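Galactan 1,3-beta-galactosidase (Phanerochaete chrysosporium, PDB 7BYS) probably cleaves beta-1,3-galactan chains from their ends as a family 43 exo-beta-1,3-galactanase that also carries a calcium-binding carbohydrate-binding module. Local coordinates at residues A[371-376]-A[397-402]; A[358-363]-A[390-395]. All coordinates share one frame; numbering follows the deposited sequence.

Contact 1: A[371-376]-A[397-402]; sequences VSVNGG and VKLNLN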
loop_
_atom_site.group_PDB
_atom_site.type_symbol
_atom_site.label_atom_id
_atom_site.label_comp_id
_atom_site.label_asym_id
_atom_site.label_seq_id
_atom_site.Cartn_x
_atom_site.Cartn_y
_atom_site.Cartn_z
ATOM N N VAL A 371 9.394 23.110 -2.194
ATOM C CA VAL A 371 10.490 22.687 -3.058
ATOM C C VAL A 371 10.494 23.589 -4.289
ATOM O O VAL A 371 9.484 23.682 -5.001
ATOM C CB VAL A 371 10.368 21.207 -3.473
ATOM C CG1 VAL A 371 11.555 20.789 -4.319
ATOM C CG2 VAL A 371 10.246 20.299 -2.246
ATOM N N SER A 372 11.623 24.244 -4.540
ATOM C CA SER A 372 11.777 25.158 -5.664
ATOM C C SER A 372 13.025 24.765 -6.436
ATOM O O SER A 372 14.098 24.595 -5.846
ATOM C CB SER A 372 11.924 26.583 -5.132
ATOM O OG SER A 372 12.478 27.446 -6.112
ATOM N N VAL A 373 12.894 24.619 -7.748
ATOM C CA VAL A 373 14.008 24.218 -8.601
ATOM C C VAL A 373 14.497 25.441 -9.361
ATOM O O VAL A 373 13.717 26.089 -10.065
ATOM C CB VAL A 373 13.597 23.109 -9.584
ATOM C CG1 VAL A 373 14.788 22.700 -10.444
ATOM C CG2 VAL A 373 13.038 21.908 -8.826
ATOM N N ASN A 374 15.787 25.739 -9.230
ATOM C CA ASN A 374 16.414 26.849 -9.951
ATOM C C ASN A 374 15.629 28.148 -9.781
ATOM O O ASN A 374 15.468 28.935 -10.719
ATOM C CB ASN A 374 16.616 26.496 -11.424
ATOM C CG ASN A 374 17.494 25.279 -11.606
ATOM O OD1 ASN A 374 18.514 25.133 -10.937
ATOM N ND2 ASN A 374 17.093 24.384 -12.506
ATOM N N GLY A 375 15.103 28.361 -8.579
ATOM C CA GLY A 375 14.336 29.550 -8.283
ATOM C C GLY A 375 12.935 29.581 -8.841
ATOM O O GLY A 375 12.300 30.642 -8.803
ATOM N N GLY A 376 12.424 28.458 -9.356
ATOM C CA GLY A 376 11.097 28.435 -9.909
ATOM C C GLY A 376 10.021 28.446 -8.833
ATOM O O GLY A 376 10.305 28.391 -7.632
ATOM N N VAL A 397 8.833 13.403 -5.289
ATOM C CA VAL A 397 8.346 14.567 -6.023
ATOM C C VAL A 397 8.989 14.563 -7.404
ATOM O O VAL A 397 10.175 14.251 -7.547
ATOM C CB VAL A 397 8.581 15.885 -5.245
ATOM C CG1 VAL A 397 10.068 16.159 -5.044
ATOM C CG2 VAL A 397 7.899 17.056 -5.953
ATOM N N LYS A 398 8.190 14.871 -8.427
ATOM C CA LYS A 398 8.660 14.887 -9.808
ATOM C C LYS A 398 9.081 16.310 -10.165
ATOM O O LYS A 398 8.255 17.226 -10.142
ATOM C CB LYS A 398 7.562 14.406 -10.752
ATOM C CG LYS A 398 8.102 13.888 -12.084
ATOM C CD LYS A 398 7.044 13.086 -12.841
ATOM C CE LYS A 398 5.797 13.921 -13.066
ATOM N NZ LYS A 398 4.558 13.194 -12.659
ATOM N N LEU A 399 10.362 16.490 -10.481
ATOM C CA LEU A 399 10.923 17.815 -10.715
ATOM C C LEU A 399 11.458 17.934 -12.136
ATOM O O LEU A 399 12.103 17.015 -12.648
ATOM C CB LEU A 399 12.060 18.105 -9.729
ATOM C CG LEU A 399 11.676 18.083 -8.245
ATOM C CD1 LEU A 399 12.870 18.386 -7.369
ATOM C CD2 LEU A 399 10.541 19.059 -7.959
ATOM N N ASN A 400 11.218 19.093 -12.753
ATOM C CA ASN A 400 11.779 19.411 -14.063
ATOM C C ASN A 400 13.148 20.052 -13.870
ATOM O O ASN A 400 13.251 21.144 -13.302
ATOM C CB ASN A 400 10.857 20.361 -14.823
ATOM C CG ASN A 400 9.654 19.653 -15.416
ATOM O OD1 ASN A 400 9.742 18.493 -15.824
ATOM N ND2 ASN A 400 8.519 20.340 -15.452
ATOM N N LEU A 401 14.189 19.377 -14.343
ATOM C CA LEU A 401 15.565 19.823 -14.208
ATOM C C LEU A 401 16.125 20.201 -15.573
ATOM O O LEU A 401 15.576 19.839 -16.619
ATOM C CB LEU A 401 16.436 18.728 -13.583
ATOM C CG LEU A 401 15.964 18.132 -12.253
ATOM C CD1 LEU A 401 16.862 16.989 -11.828
ATOM C CD2 LEU A 401 15.957 19.233 -11.203
ATOM N N ASN A 402 17.224 20.945 -15.553
ATOM C CA ASN A 402 17.914 21.335 -16.774
ATOM C C ASN A 402 19.154 20.475 -16.966
ATOM O O ASN A 402 19.706 19.918 -16.017
ATOM C CB ASN A 402 18.329 22.809 -16.721
ATOM C CG ASN A 402 17.147 23.743 -16.637
ATOM O OD1 ASN A 402 16.083 23.469 -17.194
ATOM N ND2 ASN A 402 17.324 24.858 -15.937
HETATM O O HOH W 1 14.745 24.088 -13.745
#

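Contact 2: A[358-363]-A[390-395]; sequences YFANGD and NVVISV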
loop_
_atom_site.group_PDB
_atom_site.type_symbol
_atom_site.label_atom_id
_atom_site.label_comp_id
_atom_site.label_asym_id
_atom_site.label_seq_id
_atom_site.Cartn_x
_atom_site.Cartn_y
_atom_site.Cartn_z
ATOM N N TYR A 358 14.256 12.211 1.696
ATOM C CA TYR A 358 14.407 11.432 2.922
ATOM C C TYR A 358 14.372 12.386 4.108
ATOM O O TYR A 358 15.190 13.309 4.199
ATOM C CB TYR A 358 15.714 10.644 2.901
ATOM C CG TYR A 358 15.664 9.435 2.006
ATOM C CD1 TYR A 358 15.630 9.562 0.617
ATOM C CD2 TYR A 358 15.653 8.159 2.553
ATOM C CE1 TYR A 358 15.556 8.433 -0.201
ATOM C CE2 TYR A 358 15.591 7.037 1.746
ATOM C CZ TYR A 358 15.535 7.188 0.381
ATOM O OH TYR A 358 15.473 6.050 -0.396
ATOM N N PHE A 359 13.425 12.178 5.014
ATOM C CA PHE A 359 13.187 13.126 6.092
ATOM C C PHE A 359 12.782 12.359 7.347
ATOM O O PHE A 359 12.376 11.194 7.286
ATOM C CB PHE A 359 12.058 14.099 5.709
ATOM C CG PHE A 359 10.730 13.415 5.579
ATOM C CD1 PHE A 359 9.899 13.278 6.681
ATOM C CD2 PHE A 359 10.356 12.829 4.374
ATOM C CE1 PHE A 359 8.700 12.606 6.577
ATOM C CE2 PHE A 359 9.153 12.158 4.261
ATOM C CZ PHE A 359 8.327 12.043 5.366
ATOM N N ALA A 360 12.875 13.027 8.491
ATOM C CA ALA A 360 12.328 12.523 9.742
ATOM C C ALA A 360 11.300 13.522 10.246
ATOM O O ALA A 360 11.536 14.732 10.216
ATOM C CB ALA A 360 13.434 12.336 10.789
ATOM N N ASN A 361 10.156 13.024 10.694
ATOM C CA ASN A 361 9.098 13.881 11.232
ATOM C C ASN A 361 8.584 13.197 12.492
ATOM O O ASN A 361 7.779 12.265 12.411
ATOM C CB ASN A 361 7.987 14.076 10.209
ATOM C CG ASN A 361 6.778 14.801 10.775
ATOM O OD1 ASN A 361 6.821 15.365 11.873
ATOM N ND2 ASN A 361 5.689 14.792 10.024
ATOM N N GLY A 362 9.039 13.668 13.653
ATOM C CA GLY A 362 8.630 13.056 14.900
ATOM C C GLY A 362 7.287 13.485 15.442
ATOM O O GLY A 362 6.922 13.064 16.547
ATOM N N ASP A 363 6.533 14.290 14.697
ATOM C CA ASP A 363 5.199 14.685 15.118
ATOM C C ASP A 363 4.248 13.504 14.999
ATOM O O ASP A 363 4.525 12.516 14.314
ATOM C CB ASP A 363 4.644 15.789 14.210
ATOM C CG ASP A 363 5.379 17.105 14.331
ATOM O OD1 ASP A 363 6.311 17.216 15.152
ATOM O OD2 ASP A 363 4.993 18.054 13.598
ATOM N N ASN A 390 14.109 10.329 14.978
ATOM C CA ASN A 390 15.286 9.611 14.507
ATOM C C ASN A 390 14.944 8.516 13.501
ATOM O O ASN A 390 15.765 7.635 13.259
ATOM C CB ASN A 390 16.055 9.032 15.699
ATOM C CG ASN A 390 17.504 8.713 15.377
ATOM O OD1 ASN A 390 18.162 9.430 14.624
ATOM N ND2 ASN A 390 18.009 7.627 15.958
ATOM N N VAL A 391 13.754 8.559 12.908
ATOM C CA VAL A 391 13.310 7.559 11.939
ATOM C C VAL A 391 13.076 8.272 10.616
ATOM O O VAL A 391 12.258 9.197 10.544
ATOM C CB VAL A 391 12.018 6.870 12.403
ATOM C CG1 VAL A 391 11.580 5.829 11.382
ATOM C CG2 VAL A 391 12.207 6.251 13.788
ATOM N N VAL A 392 13.749 7.816 9.566
ATOM C CA VAL A 392 13.698 8.449 8.250
ATOM C C VAL A 392 12.859 7.583 7.316
ATOM O O VAL A 392 13.025 6.353 7.274
ATOM C CB VAL A 392 15.116 8.670 7.697
ATOM C CG1 VAL A 392 15.078 9.091 6.213
ATOM C CG2 VAL A 392 15.829 9.711 8.554
ATOM N N ILE A 393 11.931 8.215 6.598
ATOM C CA ILE A 393 11.274 7.616 5.447
ATOM C C ILE A 393 11.415 8.577 4.276
ATOM O O ILE A 393 11.932 9.678 4.428
ATOM C CB ILE A 393 9.799 7.251 5.716
ATOM C CG1 ILE A 393 8.977 8.505 6.022
ATOM C CG2 ILE A 393 9.681 6.192 6.837
ATOM C CD1 ILE A 393 7.462 8.275 6.079
ATOM N N SER A 394 10.950 8.165 3.100
ATOM C CA SER A 394 11.061 9.022 1.926
ATOM C C SER A 394 9.714 9.207 1.247
ATOM O O SER A 394 8.864 8.313 1.265
ATOM C CB SER A 394 12.099 8.491 0.928
ATOM O OG SER A 394 11.630 7.292 0.321
ATOM N N VAL A 395 9.545 10.376 0.632
ATOM C CA VAL A 395 8.397 10.646 -0.230
ATOM C C VAL A 395 8.889 11.225 -1.548
ATOM O O VAL A 395 9.914 11.923 -1.571
ATOM C CB VAL A 395 7.374 11.590 0.427
ATOM C CG1 VAL A 395 6.711 10.934 1.629
ATOM C CG2 VAL A 395 8.021 12.925 0.808
#

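Contact 1: A[371-376]-A[397-402]
Val373 drives both of its methyls into the opposing strand, and each meets a different leucine. Val373 CG1, anti to the backbone N (chi1 -179°), lies 3.7 Å from Leu401 CD2 and 3.6 Å from Asn400 O. The other branch faces the fork of Leu399, with Val373 CG2 at 3.8 Å from Leu399 CD1 and 3.9 Å from Leu399 CD2. The Val371 side chain crosses that of Leu399 at about a right angle, with Val371 CG1 4.1 Å from Leu399 CD1. This is the dense part of the contact: Ile408 touches both Val371 and Leu399, while Val381 covers Val371 from the neighbouring strand 379-383. Toward the turn the fit changes from apolar to polar and wetter. There the amides of Asn374 and Asn402 lie with planes 14° apart, but their two ND2 atoms face each other at 3.5 Å as donors and form no bond. Asn374 ND2 instead donates to a water, which gives only a weak bond to Asn400 O. Asn406 OD1 joins the segments here, accepting from Asn374 ND2 and Asn402 N, and Ser407 N binds Asn374 OD1. Asn374 occupies a type I' turn closed by Gly376 N to Val373 O at 2.8 Å, and Ser372 OG, on the side away from the contact, binds Gly376 O. No hydrogen bond passes directly between the segments, whose short strand axes approach to 8.2 Å at 20° from parallel; such face-to-face packing of two sheets is characteristic of the beta-sandwich of family 35 carbohydrate-binding modules.

Contact 2: A[358-363]-A[390-395]
Phe359 and Ile393 form an antiparallel hydrogen-bonded pair, Phe359 N to Ile393 O at 3.0 Å and nearly straight (167°), Ile393 N to Phe359 O at 3.1 Å and more bent, between short strand axes 132° apart. The pairing belongs to one sheet of the beta-sandwich module, at the edge strand 392-402. On one face the Tyr358 ring lies over Ser394, whose CB sits 3.5 Å from the ring centroid and 6° off its normal, a CH-pi contact. Val392 CG1 reaches the edge of that ring, and Lys423 makes a cation-pi contact with it. Tyr358 OH and Ser394 OG bind the two carboxylate oxygens of Asp288, which probably helps hold the ring over CB. An alanine at Tyr358 would probably leave Asp288 OD2 without its hydroxyl mate and open a gap above Ser394 CB. On the other face, Phe359 CZ meets Ile393 CG1 at 3.7 Å, the two side chains side by side, while Phe359 CE2 touches Val395 CG2. Beyond the strand, Asp363 pairs with the galactose-binding Arg367, and Asn361 makes an Asx turn, its OD1 accepting from Asp363 N at 3.0 Å with the donor above the carbonyl plane.

In the fold
Read from the N terminus, strand 352-360 ends in the first half of 358-363, within the four-stranded sheet. The chain then enters the five-stranded sheet as strand 367-373, whose last residues and the turn after them make up 371-376, and returns along 379-383. Next comes 390-395, closing contact 2 around the 26 intervening residues; the same strand runs on to 397-402 and closes contact 1 around 20. The segments alternate, so the two closures cross and neither nests in the other. Contact 2 joins neighbours within a sheet, whereas contact 1 holds two sheets face to face. Strand 392-402 serves both at successive points along its length, with the contact centres about 21 Å apart.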